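Local structure of Can2 (Sulfobacillus thermosulfidooxidans, 7BDV) at residues E307-I312 with Q336-R341; K325-S330 with S354-Q359; N275-V280 with D313-R318; D172-N177 with R234-G239. The protein binds the CRISPR second messenger cyclic tetra-adenylate through its CARF domains and acts as a dual-specificity nuclease that potentiates type III CRISPR defence. All blocks are in the same frame, centred on the assembly; numbering follows the deposited sequence.

Contact 1: residues E307-I312 with Q336-R341; sequences ETIYKI and QAAKKR
Ile309 and Tyr310 of helix 306-320 meet Ala338 and Arg341 of helix 336-344 in a nearly parallel helix pair of the nuclease domain, the two short axes being inclined by 7° and 10.5 Å apart at their closest. That spacing is wide; it is bridged by the side chains of Ile309, Tyr310 and Arg341, one of which reaches the backbone of Ala338, and no hydrogen bond joins the segments. CD1 of Ile309 lies 3.3 Å from the backbone O of Ala338 and 3.8 Å from Ala338 CB. The other branch, CG2 of Ile309, lies 3.8 Å from CG of Arg341. With that CG placed opposite the backbone N (chi1 -176°) and the chain bent at chi3, the Arg341 side chain crosses the gap and then turns past the phenol. Tyr310 OH sits over the centre of the guanidinium face, 3.6 Å from Arg341 CZ. The ring and guanidinium planes are 56° apart, so this is not a flat stack; NH1 of Arg341 approaches the ring edge at CE1 of Tyr310, 3.7 Å away. Outside the pair, Ile309 also touches Ile347 of the sheet strand 347-350. The guanidinium is fixed from across the dimer, NH1 bonding to Asn275 OD1 of the second subunit and NH2 more weakly to Ser274 O of that subunit. By contrast, the buried NE of Arg341, 3.8 Å from Tyr310 OH, finds no hydrogen-bond partner.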
loop_
_atom_site.group_PDB
_atom_site.type_symbol
_atom_site.label_atom_id
_atom_site.label_comp_id
_atom_site.label_asym_id
_atom_site.label_seq_id
_atom_site.Cartn_x
_atom_site.Cartn_y
_atom_site.Cartn_z
ATOM N N GLU A 307 -13.627 -4.649 5.016
ATOM C CA GLU A 307 -13.249 -5.176 3.714
ATOM C C GLU A 307 -13.042 -4.010 2.724
ATOM O O GLU A 307 -12.119 -4.086 1.915
ATOM C CB GLU A 307 -14.285 -6.195 3.218
ATOM N N THR A 308 -13.848 -2.951 2.803
ATOM C CA THR A 308 -13.789 -1.769 1.897
ATOM C C THR A 308 -12.493 -0.991 2.165
ATOM O O THR A 308 -11.843 -0.523 1.192
ATOM C CB THR A 308 -15.042 -0.899 2.053
ATOM N N ILE A 309 -12.105 -0.854 3.438
ATOM C CA ILE A 309 -10.866 -0.111 3.792
ATOM C C ILE A 309 -9.637 -0.800 3.170
ATOM O O ILE A 309 -8.761 -0.083 2.651
ATOM C CB ILE A 309 -10.730 0.058 5.315
ATOM C CG1 ILE A 309 -11.877 0.902 5.879
ATOM C CG2 ILE A 309 -9.364 0.635 5.647
ATOM C CD1 ILE A 309 -12.032 0.806 7.393
ATOM N N TYR A 310 -9.558 -2.128 3.234
ATOM C CA TYR A 310 -8.432 -2.930 2.692
ATOM C C TYR A 310 -8.381 -2.756 1.171
ATOM O O TYR A 310 -7.301 -2.642 0.612
ATOM C CB TYR A 310 -8.582 -4.416 2.990
ATOM C CG TYR A 310 -8.422 -4.830 4.430
ATOM C CD1 TYR A 310 -7.383 -4.364 5.211
ATOM C CD2 TYR A 310 -9.293 -5.746 4.989
ATOM C CE1 TYR A 310 -7.216 -4.796 6.515
ATOM C CE2 TYR A 310 -9.141 -6.182 6.295
ATOM C CZ TYR A 310 -8.120 -5.677 7.073
ATOM O OH TYR A 310 -7.977 -6.075 8.370
ATOM N N LYS A 311 -9.531 -2.765 0.519
ATOM C CA LYS A 311 -9.613 -2.586 -0.953
ATOM C C LYS A 311 -9.109 -1.177 -1.297
ATOM O O LYS A 311 -8.204 -1.083 -2.150
ATOM C CB LYS A 311 -11.040 -2.860 -1.436
ATOM C CG LYS A 311 -11.228 -2.759 -2.945
ATOM C CD LYS A 311 -12.616 -2.345 -3.376
ATOM C CE LYS A 311 -12.941 -2.827 -4.772
ATOM N NZ LYS A 311 -13.394 -4.237 -4.770
ATOM N N ILE A 312 -9.614 -0.134 -0.622
ATOM C CA ILE A 312 -9.183 1.287 -0.840
ATOM C C ILE A 312 -7.656 1.355 -0.717
ATOM O O ILE A 312 -6.975 1.930 -1.626
ATOM C CB ILE A 312 -9.854 2.252 0.168
ATOM C CG1 ILE A 312 -11.356 2.437 -0.035
ATOM C CG2 ILE A 312 -9.165 3.594 0.156
ATOM C CD1 ILE A 312 -12.026 3.228 1.105
ATOM N N GLN A 336 -15.277 2.931 15.717
ATOM C CA GLN A 336 -13.990 3.589 16.065
ATOM C C GLN A 336 -12.843 2.834 15.390
ATOM O O GLN A 336 -11.930 3.481 14.880
ATOM C CB GLN A 336 -13.791 3.671 17.581
ATOM C CG GLN A 336 -13.066 4.939 17.999
ATOM C CD GLN A 336 -13.681 6.154 17.351
ATOM O OE1 GLN A 336 -14.830 6.500 17.603
ATOM N NE2 GLN A 336 -12.923 6.803 16.483
ATOM N N ALA A 337 -12.907 1.507 15.379
ATOM C CA ALA A 337 -11.890 0.605 14.806
ATOM C C ALA A 337 -11.702 0.909 13.312
ATOM O O ALA A 337 -10.542 0.948 12.858
ATOM C CB ALA A 337 -12.327 -0.815 15.038
ATOM N N ALA A 338 -12.788 1.096 12.571
ATOM C CA ALA A 338 -12.766 1.378 11.115
ATOM C C ALA A 338 -12.078 2.723 10.891
ATOM O O ALA A 338 -11.246 2.814 9.956
ATOM C CB ALA A 338 -14.162 1.365 10.535
ATOM N N LYS A 339 -12.365 3.712 11.752
ATOM C CA LYS A 339 -11.766 5.069 11.680
ATOM C C LYS A 339 -10.273 4.974 12.000
ATOM O O LYS A 339 -9.459 5.640 11.311
ATOM C CB LYS A 339 -12.496 6.060 12.596
ATOM C CG LYS A 339 -13.812 6.604 12.046
ATOM C CD LYS A 339 -14.682 7.267 13.080
ATOM C CE LYS A 339 -15.860 7.994 12.472
ATOM N NZ LYS A 339 -16.893 8.275 13.495
ATOM N N LYS A 340 -9.905 4.164 12.993
ATOM C CA LYS A 340 -8.489 3.991 13.391
ATOM C C LYS A 340 -7.708 3.317 12.247
ATOM O O LYS A 340 -6.553 3.730 12.004
ATOM C CB LYS A 340 -8.411 3.239 14.724
ATOM C CG LYS A 340 -8.579 4.138 15.952
ATOM C CD LYS A 340 -9.056 3.420 17.225
ATOM N N ARG A 341 -8.288 2.339 11.548
ATOM C CA ARG A 341 -7.581 1.660 10.427
ATOM C C ARG A 341 -7.368 2.677 9.296
ATOM O O ARG A 341 -6.238 2.729 8.728
ATOM C CB ARG A 341 -8.315 0.406 9.946
ATOM C CG ARG A 341 -7.535 -0.340 8.864
ATOM C CD ARG A 341 -8.005 -1.764 8.664
ATOM N NE ARG A 341 -7.838 -2.590 9.855
ATOM C CZ ARG A 341 -6.740 -3.268 10.198
ATOM N NH1 ARG A 341 -5.649 -3.241 9.446
ATOM N NH2 ARG A 341 -6.748 -3.979 11.311
#

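Contact 2: residues K325-S330 with S354-Q359; sequences KSMFAS and SQLHHQ
This is strand-to-helix packing inside the nuclease domain: Met327 and Ala329, alternate residues of strand 325-329, direct their side chains from one face of the sheet onto Leu356 and Gln359 in the N-terminal part of helix 356-365. No hydrogen bond joins the two segments, which meet by van der Waals approach, mostly apolar. Met327, modelled as selenomethionine, has CG opposite its backbone N (chi1 166°), which sends the chain off the strand; a bend at chi3 (-92°) then carries the methyl group to the helix backbone. Its CE lies 3.9 Å from the carbonyl O of Gln359 and 4.2 Å from CB of that residue, while SE is 4.2 Å from CD1 of Leu356. The same CD1 of Leu356 lies 4.3 Å from CB of Ala329, so one methyl group touches both strand residues. Gln359 OE1 is hydrogen-bonded to Ser350 OG on strand 347-350. Strand 325-329 runs parallel to both its neighbours, 286-291 and 347-350. Ser326 and Phe328, on the other face of the strand, pack on helix 306-320; on this face helix 231-254 packs too, with Phe242 against Ala329 and Val246 and Leu249 against Leu356.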
loop_
_atom_site.group_PDB
_atom_site.type_symbol
_atom_site.label_atom_id
_atom_site.label_comp_id
_atom_site.label_asym_id
_atom_site.label_seq_id
_atom_site.Cartn_x
_atom_site.Cartn_y
_atom_site.Cartn_z
ATOM N N LYS A 325 -3.960 10.048 -2.978
ATOM C CA LYS A 325 -4.758 10.384 -1.769
ATOM C C LYS A 325 -6.121 9.714 -1.877
ATOM O O LYS A 325 -6.736 9.778 -2.950
ATOM C CB LYS A 325 -4.872 11.904 -1.622
ATOM C CG LYS A 325 -3.573 12.566 -1.210
ATOM C CD LYS A 325 -3.544 14.037 -1.371
ATOM C CE LYS A 325 -4.361 14.748 -0.315
ATOM N NZ LYS A 325 -4.434 16.189 -0.660
ATOM N N SER A 326 -6.569 9.085 -0.796
ATOM C CA SER A 326 -7.801 8.266 -0.741
ATOM C C SER A 326 -8.678 8.769 0.397
ATOM O O SER A 326 -8.189 9.180 1.447
ATOM C CB SER A 326 -7.463 6.813 -0.618
ATOM O OG SER A 326 -6.694 6.586 0.557
HETATM N N MSE A 327 -9.988 8.793 0.167
HETATM C CA MSE A 327 -10.941 9.165 1.203
HETATM C C MSE A 327 -12.071 8.151 1.217
HETATM O O MSE A 327 -12.469 7.651 0.165
HETATM C CB MSE A 327 -11.534 10.551 0.955
HETATM C CG MSE A 327 -12.766 10.819 1.810
HETATM SE SE MSE A 327 -13.367 12.634 1.620
HETATM C CE MSE A 327 -12.446 13.621 3.062
ATOM N N PHE A 328 -12.568 7.865 2.421
ATOM C CA PHE A 328 -13.736 7.021 2.587
ATOM C C PHE A 328 -14.854 7.884 3.156
ATOM O O PHE A 328 -14.741 8.384 4.293
ATOM C CB PHE A 328 -13.378 5.799 3.438
ATOM C CG PHE A 328 -14.512 4.846 3.710
ATOM C CD1 PHE A 328 -15.547 4.683 2.802
ATOM C CD2 PHE A 328 -14.531 4.070 4.861
ATOM C CE1 PHE A 328 -16.578 3.795 3.045
ATOM C CE2 PHE A 328 -15.563 3.167 5.096
ATOM C CZ PHE A 328 -16.579 3.036 4.189
ATOM N N ALA A 329 -15.892 8.107 2.362
ATOM C CA ALA A 329 -17.062 8.952 2.696
ATOM C C ALA A 329 -18.282 8.054 2.874
ATOM O O ALA A 329 -18.496 7.169 2.018
ATOM C CB ALA A 329 -17.282 9.992 1.607
ATOM N N SER A 330 -19.039 8.271 3.945
ATOM C CA SER A 330 -20.221 7.468 4.362
ATOM C C SER A 330 -21.306 8.392 4.927
ATOM O O SER A 330 -20.958 9.399 5.592
ATOM C CB SER A 330 -19.795 6.447 5.388
ATOM O OG SER A 330 -20.853 5.608 5.763
ATOM N N SER A 354 -22.897 16.376 7.027
ATOM C CA SER A 354 -22.855 17.803 7.452
ATOM C C SER A 354 -21.431 18.361 7.399
ATOM O O SER A 354 -21.306 19.574 7.117
ATOM C CB SER A 354 -23.429 17.986 8.842
ATOM O OG SER A 354 -22.515 17.472 9.801
ATOM N N GLN A 355 -20.405 17.560 7.675
ATOM C CA GLN A 355 -18.991 18.003 7.767
ATOM C C GLN A 355 -18.234 17.769 6.439
ATOM O O GLN A 355 -17.053 18.148 6.370
ATOM C CB GLN A 355 -18.219 17.223 8.824
ATOM C CG GLN A 355 -18.915 17.164 10.174
ATOM C CD GLN A 355 -19.160 18.547 10.699
ATOM O OE1 GLN A 355 -18.226 19.272 11.019
ATOM N NE2 GLN A 355 -20.425 18.903 10.833
ATOM N N LEU A 356 -18.833 17.147 5.449
ATOM C CA LEU A 356 -18.054 16.614 4.304
ATOM C C LEU A 356 -17.389 17.756 3.538
ATOM O O LEU A 356 -16.188 17.633 3.221
ATOM C CB LEU A 356 -18.961 15.779 3.395
ATOM C CG LEU A 356 -18.240 15.045 2.258
ATOM C CD1 LEU A 356 -17.164 14.093 2.778
ATOM C CD2 LEU A 356 -19.224 14.309 1.409
ATOM N N HIS A 357 -18.101 18.847 3.281
ATOM C CA HIS A 357 -17.560 19.963 2.453
ATOM C C HIS A 357 -16.272 20.428 3.098
ATOM O O HIS A 357 -15.248 20.492 2.435
ATOM C CB HIS A 357 -18.537 21.144 2.306
ATOM C CG HIS A 357 -17.961 22.248 1.468
ATOM N ND1 HIS A 357 -17.153 23.250 2.025
ATOM C CD2 HIS A 357 -17.967 22.461 0.125
ATOM C CE1 HIS A 357 -16.766 24.071 1.067
ATOM N NE2 HIS A 357 -17.237 23.609 -0.112
ATOM N N HIS A 358 -16.327 20.717 4.392
ATOM C CA HIS A 358 -15.159 21.202 5.151
ATOM C C HIS A 358 -14.020 20.180 5.112
ATOM O O HIS A 358 -12.828 20.612 4.963
ATOM C CB HIS A 358 -15.573 21.531 6.589
ATOM C CG HIS A 358 -14.426 22.021 7.374
ATOM N ND1 HIS A 358 -13.757 21.206 8.263
ATOM C CD2 HIS A 358 -13.821 23.236 7.387
ATOM C CE1 HIS A 358 -12.780 21.907 8.818
ATOM N NE2 HIS A 358 -12.805 23.175 8.306
ATOM N N GLN A 359 -14.341 18.895 5.258
ATOM C CA GLN A 359 -13.357 17.787 5.248
ATOM C C GLN A 359 -12.734 17.644 3.850
ATOM O O GLN A 359 -11.559 17.403 3.758
ATOM C CB GLN A 359 -14.023 16.498 5.733
ATOM C CG GLN A 359 -14.342 16.557 7.217
ATOM C CD GLN A 359 -14.812 15.239 7.758
ATOM O OE1 GLN A 359 -15.896 14.764 7.441
ATOM N NE2 GLN A 359 -14.003 14.681 8.642
#

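Contact 3: residues N275-V280 with D313-R318; sequences NELDVV and DSVTNR
Asn275, on strand 274-277, meets Val315 of helix 306-320 along the whole length of its short side chain. Its CB begins the contact at 3.8 Å from CG1 of Val315, and CG comes closest, 3.7 Å from the same methyl. At the amide, ND2 of Asn275 stays beside CG1 of Val315 at 3.9 Å, and OD1 lies near both methyls, closer to CG2 of Val315 at 3.8 Å. The amide is thus cushioned by both valine methyls, and its polar work is done elsewhere, OD1 accepting a hydrogen bond from Arg341 of the second subunit. Val315 holds CG1 opposite its backbone N (chi1 175°), and this methyl also lies 4.1 Å from CD2 of Leu277. As Asn275 and Leu277 are alternate strand residues, both point toward the helix, and the buried valine covers the sheet between them. Beyond Leu277 the chain turns a corner at Asp278, whose OD2 accepts hydrogen bonds from the backbone N of Cys292 and of Lys293 and lies close to Glu291 OE1. An aspartate at the corner between two strands, beside a Glu-Cys-Lys run and backed by a helix, is consistent with the PD-(D/E)XK nuclease core to whose clan this domain belongs.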
loop_
_atom_site.group_PDB
_atom_site.type_symbol
_atom_site.label_atom_id
_atom_site.label_comp_id
_atom_site.label_asym_id
_atom_site.label_seq_id
_atom_site.Cartn_x
_atom_site.Cartn_y
_atom_site.Cartn_z
ATOM N N ASN A 275 -10.244 -2.226 -11.963
ATOM C CA ASN A 275 -10.707 -1.625 -10.683
ATOM C C ASN A 275 -11.767 -0.592 -11.054
ATOM O O ASN A 275 -11.517 0.166 -12.039
ATOM C CB ASN A 275 -9.550 -0.925 -9.987
ATOM C CG ASN A 275 -8.391 -1.845 -9.703
ATOM O OD1 ASN A 275 -8.593 -2.871 -9.061
ATOM N ND2 ASN A 275 -7.207 -1.505 -10.204
ATOM N N GLU A 276 -12.904 -0.602 -10.361
ATOM C CA GLU A 276 -13.940 0.456 -10.478
ATOM C C GLU A 276 -13.753 1.412 -9.296
ATOM O O GLU A 276 -13.571 0.907 -8.165
ATOM C CB GLU A 276 -15.358 -0.121 -10.553
ATOM C CG GLU A 276 -16.200 0.569 -11.626
ATOM C CD GLU A 276 -17.656 0.849 -11.280
ATOM O OE1 GLU A 276 -18.317 -0.057 -10.718
ATOM O OE2 GLU A 276 -18.121 1.981 -11.559
ATOM N N LEU A 277 -13.722 2.724 -9.564
ATOM C CA LEU A 277 -13.518 3.792 -8.549
ATOM C C LEU A 277 -14.691 4.771 -8.610
ATOM O O LEU A 277 -15.072 5.180 -9.745
ATOM C CB LEU A 277 -12.184 4.482 -8.829
ATOM C CG LEU A 277 -10.947 3.614 -8.612
ATOM C CD1 LEU A 277 -9.695 4.398 -8.984
ATOM C CD2 LEU A 277 -10.847 3.111 -7.171
ATOM N N ASP A 278 -15.212 5.157 -7.437
ATOM C CA ASP A 278 -16.472 5.924 -7.302
ATOM C C ASP A 278 -16.271 7.340 -7.860
ATOM O O ASP A 278 -17.073 7.753 -8.710
ATOM C CB ASP A 278 -16.977 5.949 -5.859
ATOM C CG ASP A 278 -17.230 4.583 -5.233
ATOM O OD1 ASP A 278 -17.418 3.599 -5.995
ATOM O OD2 ASP A 278 -17.190 4.499 -3.981
ATOM N N VAL A 279 -15.304 8.092 -7.339
ATOM C CA VAL A 279 -15.023 9.497 -7.766
ATOM C C VAL A 279 -13.511 9.693 -7.780
ATOM O O VAL A 279 -12.868 9.300 -6.785
ATOM C CB VAL A 279 -15.681 10.539 -6.836
ATOM C CG1 VAL A 279 -15.504 11.945 -7.362
ATOM C CG2 VAL A 279 -17.146 10.250 -6.601
ATOM N N VAL A 280 -12.972 10.265 -8.857
ATOM C CA VAL A 280 -11.514 10.562 -8.993
ATOM C C VAL A 280 -11.371 11.975 -9.554
ATOM O O VAL A 280 -12.259 12.427 -10.295
ATOM C CB VAL A 280 -10.780 9.508 -9.844
ATOM C CG1 VAL A 280 -11.165 8.086 -9.437
ATOM C CG2 VAL A 280 -10.976 9.715 -11.323
ATOM N N ASP A 313 -7.119 0.810 0.381
ATOM C CA ASP A 313 -5.669 0.845 0.650
ATOM C C ASP A 313 -4.916 0.157 -0.501
ATOM O O ASP A 313 -3.976 0.759 -1.013
ATOM C CB ASP A 313 -5.345 0.198 1.994
ATOM C CG ASP A 313 -3.905 0.415 2.419
ATOM O OD1 ASP A 313 -3.378 1.492 2.118
ATOM O OD2 ASP A 313 -3.319 -0.494 3.043
ATOM N N SER A 314 -5.309 -1.059 -0.883
ATOM C CA SER A 314 -4.637 -1.898 -1.911
ATOM C C SER A 314 -4.690 -1.189 -3.275
ATOM O O SER A 314 -3.629 -0.948 -3.871
ATOM C CB SER A 314 -5.262 -3.268 -1.958
ATOM O OG SER A 314 -4.751 -4.043 -3.050
ATOM N N VAL A 315 -5.879 -0.835 -3.740
ATOM C CA VAL A 315 -6.086 -0.308 -5.121
ATOM C C VAL A 315 -5.424 1.069 -5.269
ATOM O O VAL A 315 -4.704 1.268 -6.266
ATOM C CB VAL A 315 -7.580 -0.281 -5.487
ATOM C CG1 VAL A 315 -7.813 0.372 -6.843
ATOM C CG2 VAL A 315 -8.148 -1.694 -5.457
ATOM N N THR A 316 -5.624 1.986 -4.319
ATOM C CA THR A 316 -5.151 3.381 -4.445
ATOM C C THR A 316 -3.625 3.410 -4.480
ATOM O O THR A 316 -3.076 4.223 -5.231
ATOM C CB THR A 316 -5.774 4.323 -3.412
ATOM O OG1 THR A 316 -5.183 4.074 -2.137
ATOM C CG2 THR A 316 -7.281 4.207 -3.414
ATOM N N ASN A 317 -2.971 2.548 -3.713
ATOM C CA ASN A 317 -1.498 2.439 -3.703
ATOM C C ASN A 317 -1.010 1.944 -5.076
ATOM O O ASN A 317 0.005 2.466 -5.548
ATOM C CB ASN A 317 -1.013 1.604 -2.514
ATOM C CG ASN A 317 -1.015 2.391 -1.213
ATOM N N ARG A 318 -1.697 0.993 -5.709
ATOM C CA ARG A 318 -1.291 0.463 -7.039
ATOM C C ARG A 318 -1.591 1.494 -8.150
ATOM O O ARG A 318 -0.734 1.666 -9.041
ATOM C CB ARG A 318 -1.965 -0.893 -7.274
ATOM C CG ARG A 318 -1.236 -1.840 -8.222
ATOM C CD ARG A 318 0.015 -2.473 -7.643
ATOM N NE ARG A 318 -0.194 -3.082 -6.328
ATOM C CZ ARG A 318 0.780 -3.546 -5.544
ATOM N NH1 ARG A 318 2.049 -3.470 -5.921
ATOM N NH2 ARG A 318 0.483 -4.093 -4.379
#

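Contact 4: residues D172-N177 with R234-G239; sequences DLFAQN and RQFING
A hydrophobic core gathered from several helices holds this contact: Phe174 of helix 168-176 reaches across to Phe236 and Ile237 near the start of the long helix 231-254 of the nuclease part. The backbones stay well apart, with the nearest CA atoms, those of Phe174 and Ile237, at 10.2 Å, so the touch is made by side-chain ends. One ring carbon does the work. CE2 of Phe174 lies 4.0 Å from CE2 of Phe236 and equally 4.0 Å from CD1 of Ile237. The two partners differ in approach: the isoleucine methyl comes to the edge of the Phe174 ring near its plane, whereas the two phenylalanine side chains approach each other obliquely. Phe236 has CG opposite its backbone N (chi1 -178°), which brings its ring round to the Phe174 side although its CB does not point there. Phe236 and Ile237 open a wider, pi-type turn at 236-239. Asn238 there is the centre of an inverse gamma turn, closed by Gly239 N bonding to Ile237 O at 2.9 Å, and Gly239 follows with a positive phi of 67°. Other elements complete the core. Trp241 makes an edge-to-face contact with Phe174, and Trp167 meets Phe236. Helix 182-193 adds Leu185 against Phe174 and Leu188 against Ile237, while Leu210 of helix 205-212 touches both Phe174 and Ile237, and Phe228 of strand 226-228 packs on Ile237.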
loop_
_atom_site.group_PDB
_atom_site.type_symbol
_atom_site.label_atom_id
_atom_site.label_comp_id
_atom_site.label_asym_id
_atom_site.label_seq_id
_atom_site.Cartn_x
_atom_site.Cartn_y
_atom_site.Cartn_z
ATOM N N ASP A 172 -30.604 16.347 -1.688
ATOM C CA ASP A 172 -30.308 17.456 -0.731
ATOM C C ASP A 172 -31.002 17.173 0.621
ATOM O O ASP A 172 -30.350 17.386 1.670
ATOM C CB ASP A 172 -30.745 18.832 -1.247
ATOM C CG ASP A 172 -30.177 19.286 -2.585
ATOM O OD1 ASP A 172 -29.056 18.853 -2.954
ATOM O OD2 ASP A 172 -30.861 20.093 -3.243
ATOM N N LEU A 173 -32.264 16.720 0.617
ATOM C CA LEU A 173 -33.051 16.456 1.862
ATOM C C LEU A 173 -32.436 15.272 2.619
ATOM O O LEU A 173 -32.363 15.338 3.851
ATOM C CB LEU A 173 -34.517 16.195 1.520
ATOM N N PHE A 174 -31.982 14.232 1.912
ATOM C CA PHE A 174 -31.319 13.038 2.491
ATOM C C PHE A 174 -30.021 13.437 3.168
ATOM O O PHE A 174 -29.752 12.936 4.290
ATOM C CB PHE A 174 -31.035 12.000 1.407
ATOM C CG PHE A 174 -32.215 11.158 0.998
ATOM C CD1 PHE A 174 -33.485 11.376 1.508
ATOM C CD2 PHE A 174 -32.047 10.140 0.085
ATOM C CE1 PHE A 174 -34.556 10.604 1.103
ATOM C CE2 PHE A 174 -33.113 9.344 -0.294
ATOM C CZ PHE A 174 -34.364 9.572 0.221
ATOM N N ALA A 175 -29.232 14.287 2.507
ATOM C CA ALA A 175 -27.934 14.790 3.006
ATOM C C ALA A 175 -28.165 15.621 4.268
ATOM O O ALA A 175 -27.434 15.370 5.266
ATOM C CB ALA A 175 -27.213 15.587 1.949
ATOM N N GLN A 176 -29.130 16.546 4.231
ATOM C CA GLN A 176 -29.453 17.466 5.367
ATOM C C GLN A 176 -30.055 16.663 6.532
ATOM O O GLN A 176 -29.834 17.051 7.686
ATOM C CB GLN A 176 -30.415 18.562 4.902
ATOM C CG GLN A 176 -30.747 19.595 5.968
ATOM C CD GLN A 176 -29.512 20.367 6.366
ATOM O OE1 GLN A 176 -28.846 20.994 5.536
ATOM N NE2 GLN A 176 -29.178 20.309 7.647
ATOM N N ASN A 177 -30.783 15.584 6.246
ATOM C CA ASN A 177 -31.533 14.784 7.259
ATOM C C ASN A 177 -30.849 13.456 7.558
ATOM O O ASN A 177 -31.510 12.623 8.176
ATOM C CB ASN A 177 -32.973 14.501 6.810
ATOM C CG ASN A 177 -33.817 15.751 6.738
ATOM O OD1 ASN A 177 -33.604 16.697 7.491
ATOM N ND2 ASN A 177 -34.778 15.754 5.831
ATOM N N ARG A 234 -34.188 2.340 -7.610
ATOM C CA ARG A 234 -33.533 1.366 -6.695
ATOM C C ARG A 234 -32.065 1.766 -6.523
ATOM O O ARG A 234 -31.623 1.887 -5.372
ATOM C CB ARG A 234 -33.651 -0.066 -7.219
ATOM C CG ARG A 234 -33.276 -1.138 -6.202
ATOM C CD ARG A 234 -33.255 -2.511 -6.836
ATOM N NE ARG A 234 -32.352 -2.549 -7.986
ATOM C CZ ARG A 234 -31.050 -2.820 -7.935
ATOM N NH1 ARG A 234 -30.460 -3.127 -6.790
ATOM N N GLN A 235 -31.349 1.996 -7.626
ATOM C CA GLN A 235 -29.921 2.400 -7.623
ATOM C C GLN A 235 -29.732 3.653 -6.756
ATOM O O GLN A 235 -28.782 3.660 -5.933
ATOM C CB GLN A 235 -29.423 2.653 -9.041
ATOM C CG GLN A 235 -29.127 1.378 -9.818
ATOM C CD GLN A 235 -28.550 1.682 -11.182
ATOM O OE1 GLN A 235 -27.834 2.669 -11.362
ATOM N NE2 GLN A 235 -28.847 0.826 -12.151
ATOM N N PHE A 236 -30.599 4.656 -6.935
ATOM C CA PHE A 236 -30.602 5.933 -6.181
ATOM C C PHE A 236 -30.747 5.634 -4.681
ATOM O O PHE A 236 -30.082 6.274 -3.877
ATOM C CB PHE A 236 -31.710 6.854 -6.697
ATOM C CG PHE A 236 -31.775 8.202 -6.027
ATOM C CD1 PHE A 236 -31.026 9.279 -6.490
ATOM C CD2 PHE A 236 -32.578 8.401 -4.912
ATOM C CE1 PHE A 236 -31.087 10.516 -5.869
ATOM C CE2 PHE A 236 -32.632 9.639 -4.293
ATOM C CZ PHE A 236 -31.903 10.701 -4.791
ATOM N N ILE A 237 -31.607 4.701 -4.291
ATOM C CA ILE A 237 -31.825 4.395 -2.838
ATOM C C ILE A 237 -30.692 3.510 -2.332
ATOM O O ILE A 237 -30.379 3.586 -1.114
ATOM C CB ILE A 237 -33.210 3.790 -2.614
ATOM C CG1 ILE A 237 -34.299 4.771 -3.039
ATOM C CG2 ILE A 237 -33.377 3.327 -1.181
ATOM C CD1 ILE A 237 -34.371 6.025 -2.193
ATOM N N ASN A 238 -30.063 2.750 -3.241
ATOM C CA ASN A 238 -28.897 1.875 -2.966
ATOM C C ASN A 238 -27.620 2.715 -2.838
ATOM O O ASN A 238 -26.615 2.405 -3.490
ATOM C CB ASN A 238 -28.769 0.787 -4.041
ATOM C CG ASN A 238 -27.934 -0.392 -3.603
ATOM O OD1 ASN A 238 -27.826 -0.680 -2.417
ATOM N ND2 ASN A 238 -27.331 -1.078 -4.555
ATOM N N GLY A 239 -27.648 3.732 -1.975
ATOM C CA GLY A 239 -26.529 4.654 -1.726
ATOM C C GLY A 239 -26.196 5.547 -2.917
ATOM O O GLY A 239 -25.238 6.331 -2.791
#

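Overall arrangement
From the N terminus, contact 4 closes first: its loop of 56 residues takes in helices 182-193 and 205-212 and ends on helix 231-254, before any other contact opens. Contact 3 then joins strand 274-277 to helix 306-320. Contact 1 starts on that same helix before contact 3 has closed, so the two cross, and both reach the second subunit. Contact 2 opens within contact 1 and ends beyond it, crossing it but following contact 3 in series. Contacts 2 and 3 set helices 356-365 and 306-320 against the nuclease sheet, and contact 1 pairs helix 306-320 with helix 336-344. Contact 4 touches none of them, its nearest atoms being about 5 Å from contact 2.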